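Local coordinates for putative translational inhibitor protein (Yersinia pestis, PDB 5V4D) that is of unknown function but belongs to the conserved Rid (YjgF-like) family, and so may act as an enamine/imine deaminase, at residues Asp48-Thr53 with Asn91-Asp96; Gln55-Ile60 with Ala95-Gly100. All blocks are in the same frame, centred on the assembly; numbering follows the deposited sequence.

Contact 1. Residues Asp48-Thr53 with Asn91-Asp96. With CA (calcium ion), chain H.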
ATOM      1  N   ASP A  48       7.308   9.014 -21.712  1.00 16.96           N
ATOM      2  CA  ASP A  48       6.695   7.999 -22.569  1.00 16.11           C
ATOM      3  C   ASP A  48       6.353   6.826 -21.647  1.00 17.15           C
ATOM      4  O   ASP A  48       7.258   6.272 -21.008  1.00 18.05           O
ATOM      5  CB  ASP A  48       7.701   7.607 -23.657  1.00 19.94           C
ATOM      6  CG  ASP A  48       7.283   6.432 -24.534  1.00 25.58           C
ATOM      7  OD1 ASP A  48       7.557   6.500 -25.764  1.00 36.73           O
ATOM      8  OD2 ASP A  48       6.806   5.402 -24.075  1.00 23.47           O
ATOM      9  N   ILE A  49       5.054   6.510 -21.508  1.00 15.96           N
ATOM     10  CA  ILE A  49       4.653   5.513 -20.513  1.00 14.96           C
ATOM     11  C   ILE A  49       5.308   4.154 -20.775  1.00 15.10           C
ATOM     12  O   ILE A  49       5.640   3.444 -19.827  1.00 15.78           O
ATOM     13  CB  ILE A  49       3.113   5.418 -20.439  1.00 15.64           C
ATOM     14  CG1 ILE A  49       2.687   4.476 -19.312  1.00 17.63           C
ATOM     15  CG2 ILE A  49       2.484   4.939 -21.782  1.00 19.25           C
ATOM     16  CD1 ILE A  49       2.946   5.065 -17.892  1.00 18.96           C
ATOM     17  N   GLU A  50       5.503   3.776 -22.046  1.00 16.67           N
ATOM     18  CA  GLU A  50       6.106   2.466 -22.331  1.00 16.65           C
ATOM     19  C   GLU A  50       7.567   2.432 -21.907  1.00 18.35           C
ATOM     20  O   GLU A  50       8.007   1.494 -21.212  1.00 17.21           O
ATOM     21  CB  GLU A  50       5.946   2.118 -23.825  1.00 18.20           C
ATOM     22  CG  GLU A  50       4.460   2.012 -24.192  1.00 19.66           C
ATOM     23  CD  GLU A  50       4.174   1.630 -25.638  1.00 29.48           C
ATOM     24  OE1 GLU A  50       3.006   1.831 -26.076  1.00 32.06           O
ATOM     25  OE2 GLU A  50       5.095   1.129 -26.332  1.00 36.13           O
ATOM     26  N   LYS A  51       8.345   3.442 -22.305  1.00 15.67           N
ATOM     27  CA  LYS A  51       9.757   3.485 -21.896  1.00 15.31           C
ATOM     28  C   LYS A  51       9.886   3.538 -20.376  1.00 16.91           C
ATOM     29  O   LYS A  51      10.771   2.883 -19.790  1.00 16.12           O
ATOM     30  CB  LYS A  51      10.442   4.685 -22.544  1.00 16.41           C
ATOM     31  CG  LYS A  51      10.659   4.485 -24.038  1.00 20.50           C
ATOM     32  CD  LYS A  51      11.208   5.742 -24.667  1.00 22.30           C
ATOM     33  CE  LYS A  51      11.353   5.585 -26.193  1.00 24.42           C
ATOM     34  NZ  LYS A  51      11.817   6.874 -26.767  1.00 26.10           N
ATOM     35  N   GLN A  52       8.981   4.272 -19.716  1.00 16.16           N
ATOM     36  CA  GLN A  52       9.084   4.405 -18.262  1.00 16.25           C
ATOM     37  C   GLN A  52       8.726   3.110 -17.560  1.00 14.73           C
ATOM     38  O   GLN A  52       9.387   2.734 -16.577  1.00 15.67           O
ATOM     39  CB  GLN A  52       8.208   5.565 -17.750  1.00 15.11           C
ATOM     40  CG  GLN A  52       8.746   6.924 -18.185  1.00 15.09           C
ATOM     41  CD  GLN A  52       8.187   8.078 -17.382  1.00 16.71           C
ATOM     42  OE1 GLN A  52       7.364   7.899 -16.487  1.00 15.68           O
ATOM     43  NE2 GLN A  52       8.673   9.277 -17.687  1.00 19.67           N
ATOM     44  N   THR A  53       7.706   2.389 -18.054  1.00 15.48           N
ATOM     45  CA  THR A  53       7.369   1.095 -17.470  1.00 14.24           C
ATOM     46  C   THR A  53       8.520   0.120 -17.609  1.00 14.36           C
ATOM     47  O   THR A  53       8.844  -0.596 -16.657  1.00 14.62           O
ATOM     48  CB  THR A  53       6.114   0.525 -18.141  1.00 16.26           C
ATOM     49  OG1 THR A  53       5.005   1.417 -17.946  1.00 16.32           O
ATOM     50  CG2 THR A  53       5.767  -0.783 -17.494  1.00 16.84           C
ATOM     51  N   ASN A  91       0.181  -2.399 -18.482  1.00 15.97           N
ATOM     52  CA  ASN A  91      -0.132  -3.835 -18.395  1.00 14.24           C
ATOM     53  C   ASN A  91       0.545  -4.624 -19.504  1.00 16.32           C
ATOM     54  O   ASN A  91       1.008  -5.754 -19.279  1.00 14.93           O
ATOM     55  CB  ASN A  91      -1.657  -4.049 -18.471  1.00 14.74           C
ATOM     56  CG  ASN A  91      -2.358  -3.686 -17.190  1.00 19.91           C
ATOM     57  OD1 ASN A  91      -1.749  -3.712 -16.146  1.00 23.06           O
ATOM     58  ND2 ASN A  91      -3.653  -3.349 -17.270  1.00 21.69           N
ATOM     59  N   ASP A  92       0.556  -4.068 -20.724  1.00 15.00           N
ATOM     60  CA  ASP A  92       1.098  -4.813 -21.864  1.00 14.50           C
ATOM     61  C   ASP A  92       2.558  -5.179 -21.623  1.00 15.90           C
ATOM     62  O   ASP A  92       2.999  -6.279 -22.000  1.00 17.20           O
ATOM     63  CB  ASP A  92       0.945  -3.972 -23.126  1.00 15.45           C
ATOM     64  CG  ASP A  92       0.873  -4.804 -24.380  1.00 16.01           C
ATOM     65  OD1 ASP A  92       0.996  -6.077 -24.317  1.00 18.18           O
ATOM     66  OD2 ASP A  92       0.706  -4.142 -25.425  1.00 22.16           O
ATOM     67  N   ILE A  93       3.321  -4.279 -20.998  1.00 14.70           N
ATOM     68  CA  ILE A  93       4.743  -4.532 -20.731  1.00 14.00           C
ATOM     69  C   ILE A  93       4.954  -5.298 -19.424  1.00 14.79           C
ATOM     70  O   ILE A  93       5.848  -6.148 -19.305  1.00 16.85           O
ATOM     71  CB  ILE A  93       5.473  -3.180 -20.727  1.00 17.21           C
ATOM     72  CG1 ILE A  93       5.411  -2.546 -22.132  1.00 18.01           C
ATOM     73  CG2 ILE A  93       6.948  -3.319 -20.194  1.00 19.15           C
ATOM     74  CD1 ILE A  93       5.796  -1.055 -22.149  1.00 18.88           C
ATOM     75  N   TYR A  94       4.190  -4.934 -18.400  1.00 15.64           N
ATOM     76  CA  TYR A  94       4.241  -5.654 -17.138  1.00 13.82           C
ATOM     77  C   TYR A  94       3.992  -7.139 -17.342  1.00 15.39           C
ATOM     78  O   TYR A  94       4.658  -7.987 -16.732  1.00 16.45           O
ATOM     79  CB  TYR A  94       3.204  -5.017 -16.219  1.00 14.49           C
ATOM     80  CG  TYR A  94       3.002  -5.546 -14.824  1.00 12.90           C
ATOM     81  CD1 TYR A  94       3.426  -4.790 -13.729  1.00 15.48           C
ATOM     82  CD2 TYR A  94       2.267  -6.717 -14.599  1.00 19.14           C
ATOM     83  CE1 TYR A  94       3.185  -5.232 -12.440  1.00 15.72           C
ATOM     84  CE2 TYR A  94       2.034  -7.162 -13.317  1.00 18.58           C
ATOM     85  CZ  TYR A  94       2.486  -6.407 -12.252  1.00 16.47           C
ATOM     86  OH  TYR A  94       2.251  -6.864 -10.967  1.00 16.28           O
ATOM     87  N   ALA A  95       3.047  -7.478 -18.220  1.00 14.07           N
ATOM     88  CA  ALA A  95       2.767  -8.881 -18.504  1.00 14.23           C
ATOM     89  C   ALA A  95       3.980  -9.576 -19.101  1.00 15.53           C
ATOM     90  O   ALA A  95       4.253 -10.729 -18.772  1.00 17.97           O
ATOM     91  CB  ALA A  95       1.579  -8.973 -19.472  1.00 13.93           C
ATOM     92  N   ASP A  96       4.685  -8.900 -20.015  1.00 16.18           N
ATOM     93  CA  ASP A  96       5.891  -9.455 -20.614  1.00 17.41           C
ATOM     94  C   ASP A  96       6.884  -9.833 -19.533  1.00 15.41           C
ATOM     95  O   ASP A  96       7.480 -10.921 -19.563  1.00 17.88           O
ATOM     96  CB  ASP A  96       6.538  -8.455 -21.568  1.00 19.50           C
ATOM     97  CG  ASP A  96       5.634  -8.012 -22.728  1.00 21.19           C
ATOM     98  OD1 ASP A  96       4.565  -8.604 -22.972  1.00 18.77           O
ATOM     99  OD2 ASP A  96       6.074  -7.026 -23.387  1.00 23.12           O
TER
HETATM  100 CA    CA H 202       2.669  -7.681 -24.057  1.00 18.38          CA
HETATM  101  O   HOH W   1       4.161  -6.053 -24.974  1.00 25.08           O
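Ile93 carries this helix-to-helix contact and meets both Glu50 and Thr53. Its CB lies 4.0 Å from Thr53 CG2, and the branch methyl Ile93 CG2 comes to 3.9 Å from that same Thr53 CG2, methyl against methyl. The other branch leaves on the side of the backbone N, CG1 being anti to the carbonyl carbon (chi1 -65°), and runs out extended through chi2 165°. Its tip, CD1, thereby reaches the first turn of the facing helix, 3.5 Å from Glu50 O and 3.6 Å from Glu50 CB, the two side chains crossing at about a right angle. Glu50 thus contributes its backbone and the root of its side chain, while its carboxylate turns to Gln89 through OE1.

The same torsion of Thr53 that turns CG2 to Ile93 lets OG1 donate to Ile49 O at 2.8 Å. Thr53 N also bonds to that oxygen, and the two donors approach from opposite faces of the carbonyl plane. Asp48 is the N-cap of this helix; its OD2 receives Lys51 N in a nearly straight bond (167°), from above the carboxylate plane, and Glu50 N in a weak one.

Away from the side chain of Ile93, the calcium ion joins successive turns of helix 87-98. Asp92 binds it through both O and OD1, and Asp96 through OD1 at 2.4 Å, while a metal-bound water donates to Asp96 OD2.

The contact joins the start of helix 49-66 to the middle of helix 87-98. Arg54 and Leu57 continue the cover on Ile93, Val90 also touches Thr53, and Val120 of strand 120-127 lies against Thr53, where the helix pair meets the sheet.

Contact 2. Residues Gln55-Ile60 with Ala95-Gly100. With CA (calcium ion), chain H.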
ATOM      1  N   GLN A  55      11.698   0.855 -17.770  1.00 16.39           N
ATOM      2  CA  GLN A  55      12.757   1.248 -16.834  1.00 14.66           C
ATOM      3  C   GLN A  55      12.414   0.800 -15.413  1.00 15.09           C
ATOM      4  O   GLN A  55      13.278   0.283 -14.698  1.00 14.93           O
ATOM      5  CB  GLN A  55      13.001   2.763 -16.906  1.00 14.57           C
ATOM      6  CG  GLN A  55      14.171   3.148 -16.052  1.00 15.20           C
ATOM      7  CD  GLN A  55      15.468   2.648 -16.652  1.00 15.68           C
ATOM      8  OE1 GLN A  55      15.756   2.948 -17.811  1.00 17.00           O
ATOM      9  NE2 GLN A  55      16.187   1.804 -15.933  1.00 17.75           N
ATOM     10  N   VAL A  56      11.143   0.972 -14.999  1.00 14.72           N
ATOM     11  CA  VAL A  56      10.751   0.618 -13.645  1.00 13.40           C
ATOM     12  C   VAL A  56      10.928  -0.871 -13.421  1.00 14.14           C
ATOM     13  O   VAL A  56      11.429  -1.304 -12.377  1.00 14.52           O
ATOM     14  CB  VAL A  56       9.303   1.054 -13.403  1.00 14.84           C
ATOM     15  CG1 VAL A  56       8.684   0.343 -12.186  1.00 15.29           C
ATOM     16  CG2 VAL A  56       9.243   2.581 -13.285  1.00 15.01           C
ATOM     17  N   LEU A  57      10.512  -1.680 -14.397  1.00 15.55           N
ATOM     18  CA  LEU A  57      10.602  -3.132 -14.222  1.00 14.07           C
ATOM     19  C   LEU A  57      12.054  -3.581 -14.199  1.00 14.94           C
ATOM     20  O   LEU A  57      12.398  -4.521 -13.478  1.00 16.28           O
ATOM     21  CB  LEU A  57       9.805  -3.840 -15.330  1.00 14.13           C
ATOM     22  CG  LEU A  57       8.329  -3.514 -15.194  1.00 14.04           C
ATOM     23  CD1 LEU A  57       7.641  -4.023 -16.462  1.00 17.57           C
ATOM     24  CD2 LEU A  57       7.728  -4.131 -13.952  1.00 18.57           C
ATOM     25  N   LYS A  58      12.925  -2.954 -15.006  1.00 14.16           N
ATOM     26  CA  LYS A  58      14.354  -3.290 -14.939  1.00 14.44           C
ATOM     27  C   LYS A  58      14.952  -2.906 -13.594  1.00 15.15           C
ATOM     28  O   LYS A  58      15.820  -3.629 -13.065  1.00 16.82           O
ATOM     29  CB  LYS A  58      15.131  -2.597 -16.077  1.00 17.33           C
ATOM     30  CG  LYS A  58      14.892  -3.203 -17.478  1.00 22.92           C
ATOM     31  CD  LYS A  58      15.381  -4.653 -17.583  1.00 26.64           C
ATOM     32  CE  LYS A  58      16.886  -4.792 -17.357  1.00 41.19           C
ATOM     33  NZ  LYS A  58      17.411  -6.226 -17.520  1.00 44.84           N
ATOM     34  N   ASN A  59      14.525  -1.765 -13.034  1.00 14.30           N
ATOM     35  CA  ASN A  59      15.022  -1.351 -11.722  1.00 13.73           C
ATOM     36  C   ASN A  59      14.583  -2.331 -10.643  1.00 14.49           C
ATOM     37  O   ASN A  59      15.381  -2.714  -9.778  1.00 15.44           O
ATOM     38  CB  ASN A  59      14.523   0.072 -11.387  1.00 14.05           C
ATOM     39  CG  ASN A  59      15.134   1.130 -12.287  1.00 15.29           C
ATOM     40  OD1 ASN A  59      16.093   0.857 -12.993  1.00 16.00           O
ATOM     41  ND2 ASN A  59      14.594   2.349 -12.242  1.00 16.96           N
ATOM     42  N   ILE A  60      13.328  -2.764 -10.695  1.00 14.14           N
ATOM     43  CA  ILE A  60      12.853  -3.800  -9.774  1.00 15.90           C
ATOM     44  C   ILE A  60      13.673  -5.072  -9.925  1.00 14.81           C
ATOM     45  O   ILE A  60      14.095  -5.660  -8.937  1.00 16.35           O
ATOM     46  CB  ILE A  60      11.359  -4.092 -10.008  1.00 15.38           C
ATOM     47  CG1 ILE A  60      10.504  -2.905  -9.536  1.00 13.90           C
ATOM     48  CG2 ILE A  60      10.938  -5.440  -9.330  1.00 15.24           C
ATOM     49  CD1 ILE A  60       9.020  -2.952 -10.071  1.00 15.46           C
ATOM     50  N   ALA A  95       3.047  -7.478 -18.220  1.00 14.07           N
ATOM     51  CA  ALA A  95       2.767  -8.881 -18.504  1.00 14.23           C
ATOM     52  C   ALA A  95       3.980  -9.576 -19.101  1.00 15.53           C
ATOM     53  O   ALA A  95       4.253 -10.729 -18.772  1.00 17.97           O
ATOM     54  CB  ALA A  95       1.579  -8.973 -19.472  1.00 13.93           C
ATOM     55  N   ASP A  96       4.685  -8.900 -20.015  1.00 16.18           N
ATOM     56  CA  ASP A  96       5.891  -9.455 -20.614  1.00 17.41           C
ATOM     57  C   ASP A  96       6.884  -9.833 -19.533  1.00 15.41           C
ATOM     58  O   ASP A  96       7.480 -10.921 -19.563  1.00 17.88           O
ATOM     59  CB  ASP A  96       6.538  -8.455 -21.568  1.00 19.50           C
ATOM     60  CG  ASP A  96       5.634  -8.012 -22.728  1.00 21.19           C
ATOM     61  OD1 ASP A  96       4.565  -8.604 -22.972  1.00 18.77           O
ATOM     62  OD2 ASP A  96       6.074  -7.026 -23.387  1.00 23.12           O
ATOM     63  N   TYR A  97       7.086  -8.929 -18.581  1.00 14.81           N
ATOM     64  CA  TYR A  97       8.058  -9.154 -17.513  1.00 16.56           C
ATOM     65  C   TYR A  97       7.675 -10.363 -16.681  1.00 17.05           C
ATOM     66  O   TYR A  97       8.536 -11.176 -16.298  1.00 18.08           O
ATOM     67  CB  TYR A  97       8.114  -7.898 -16.616  1.00 14.68           C
ATOM     68  CG  TYR A  97       9.088  -8.002 -15.468  1.00 17.37           C
ATOM     69  CD1 TYR A  97      10.472  -8.038 -15.706  1.00 17.30           C
ATOM     70  CD2 TYR A  97       8.628  -8.061 -14.147  1.00 16.56           C
ATOM     71  CE1 TYR A  97      11.378  -8.135 -14.641  1.00 20.44           C
ATOM     72  CE2 TYR A  97       9.506  -8.134 -13.089  1.00 19.02           C
ATOM     73  CZ  TYR A  97      10.889  -8.178 -13.340  1.00 20.25           C
ATOM     74  OH  TYR A  97      11.757  -8.288 -12.266  1.00 17.78           O
ATOM     75  N   PHE A  98       6.377 -10.520 -16.403  1.00 14.24           N
ATOM     76  CA  PHE A  98       5.940 -11.599 -15.523  1.00 18.22           C
ATOM     77  C   PHE A  98       5.515 -12.866 -16.264  1.00 18.34           C
ATOM     78  O   PHE A  98       5.102 -13.831 -15.615  1.00 18.77           O
ATOM     79  CB  PHE A  98       4.786 -11.108 -14.629  1.00 17.41           C
ATOM     80  CG  PHE A  98       5.255 -10.262 -13.485  1.00 14.50           C
ATOM     81  CD1 PHE A  98       5.947 -10.852 -12.428  1.00 17.00           C
ATOM     82  CD2 PHE A  98       5.031  -8.905 -13.463  1.00 17.29           C
ATOM     83  CE1 PHE A  98       6.416 -10.085 -11.342  1.00 15.23           C
ATOM     84  CE2 PHE A  98       5.493  -8.107 -12.419  1.00 16.69           C
ATOM     85  CZ  PHE A  98       6.171  -8.704 -11.327  1.00 16.14           C
ATOM     86  N   LYS A  99       5.648 -12.914 -17.589  1.00 18.67           N
ATOM     87  CA  LYS A  99       5.189 -14.083 -18.337  1.00 17.26           C
ATOM     88  C   LYS A  99       5.832 -15.365 -17.801  1.00 18.95           C
ATOM     89  O   LYS A  99       7.031 -15.395 -17.491  1.00 21.07           O
ATOM     90  CB  LYS A  99       5.505 -13.916 -19.825  1.00 20.21           C
ATOM     91  CG  LYS A  99       4.980 -15.096 -20.661  1.00 25.85           C
ATOM     92  CD  LYS A  99       5.075 -14.896 -22.161  1.00 35.84           C
ATOM     93  CE  LYS A  99       4.416 -16.087 -22.890  1.00 37.26           C
ATOM     94  NZ  LYS A  99       4.146 -15.835 -24.334  1.00 42.22           N
ATOM     95  N   GLY A 100       5.012 -16.398 -17.647  1.00 21.01           N
ATOM     96  CA  GLY A 100       5.481 -17.696 -17.190  1.00 21.54           C
ATOM     97  C   GLY A 100       5.553 -17.851 -15.690  1.00 25.08           C
ATOM     98  O   GLY A 100       5.868 -18.947 -15.212  1.00 34.50           O
TER
HETATM   99 CA    CA H 202       2.669  -7.681 -24.057  1.00 18.38          CA
HETATM  100  O   HOH W   1       4.161  -6.053 -24.974  1.00 25.08           O
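Tyr97 CG stands anti to its backbone N (chi1 -180°), and Leu57 CG instead lies anti to the carbonyl carbon, beside the backbone N (chi1 -65°); together these torsions bring the tyrosine ring across the leucine. The fit is apolar at its root, where Leu57 CD1 lies 3.9 Å from Tyr97 CB. Leu57 CD2 meets the ring carbon Tyr97 CD2 at 4.0 Å, and Leu57 CB sits over one ring face, 4.2 Å above the plane and displaced toward the rim. Farther out, Tyr97 CE1 passes 3.9 Å from Leu57 O. Ile60 comes in at the end of the ring, its CG2 4.2 Å from Tyr97 OH.

Tyr97 turns an edge to Phe98, next in the chain: Phe98 CE2 lies at that rim in the tyrosine plane, and Tyr97 CD2 stands 3.6 Å above the Phe98 ring plane, offset toward its rim. The phenol reaches past the apolar contact to Asp61 OD1, to which it is hydrogen-bonded, and Lys71 makes a cation-pi contact with the ring.

Chemically, then, Tyr97 serves two environments: its CB and ring carbons pack on Leu57, whereas the hydrogen bond to Asp61 gives the phenol oxygen a polar partner on the same helix that Leu57 comes from, and probably limits swinging of the ring.

In the fold
Contacts 1 and 2 are successive levels of one helix-helix interface, their centres 8 Å apart. Helix 49-66 supplies residues 48-53 and then 55-60; helix 87-98 supplies 91-96 and much of 95-100, so both helices advance in the same direction from contact 1 to contact 2. Leu57 bridges the levels: its CD1 lies 3.8 Å from Tyr94 CA. The second segments overlap at Ala95 and Asp96, bringing both contacts to the calcium site. Strand 74-81 lies between the helices in sequence, and strand 120-127 touches side chains in both contacts. The paired helices thus pack on the mixed sheet of this alpha-beta fold, while Pro18 of the second subunit packs on Ala95.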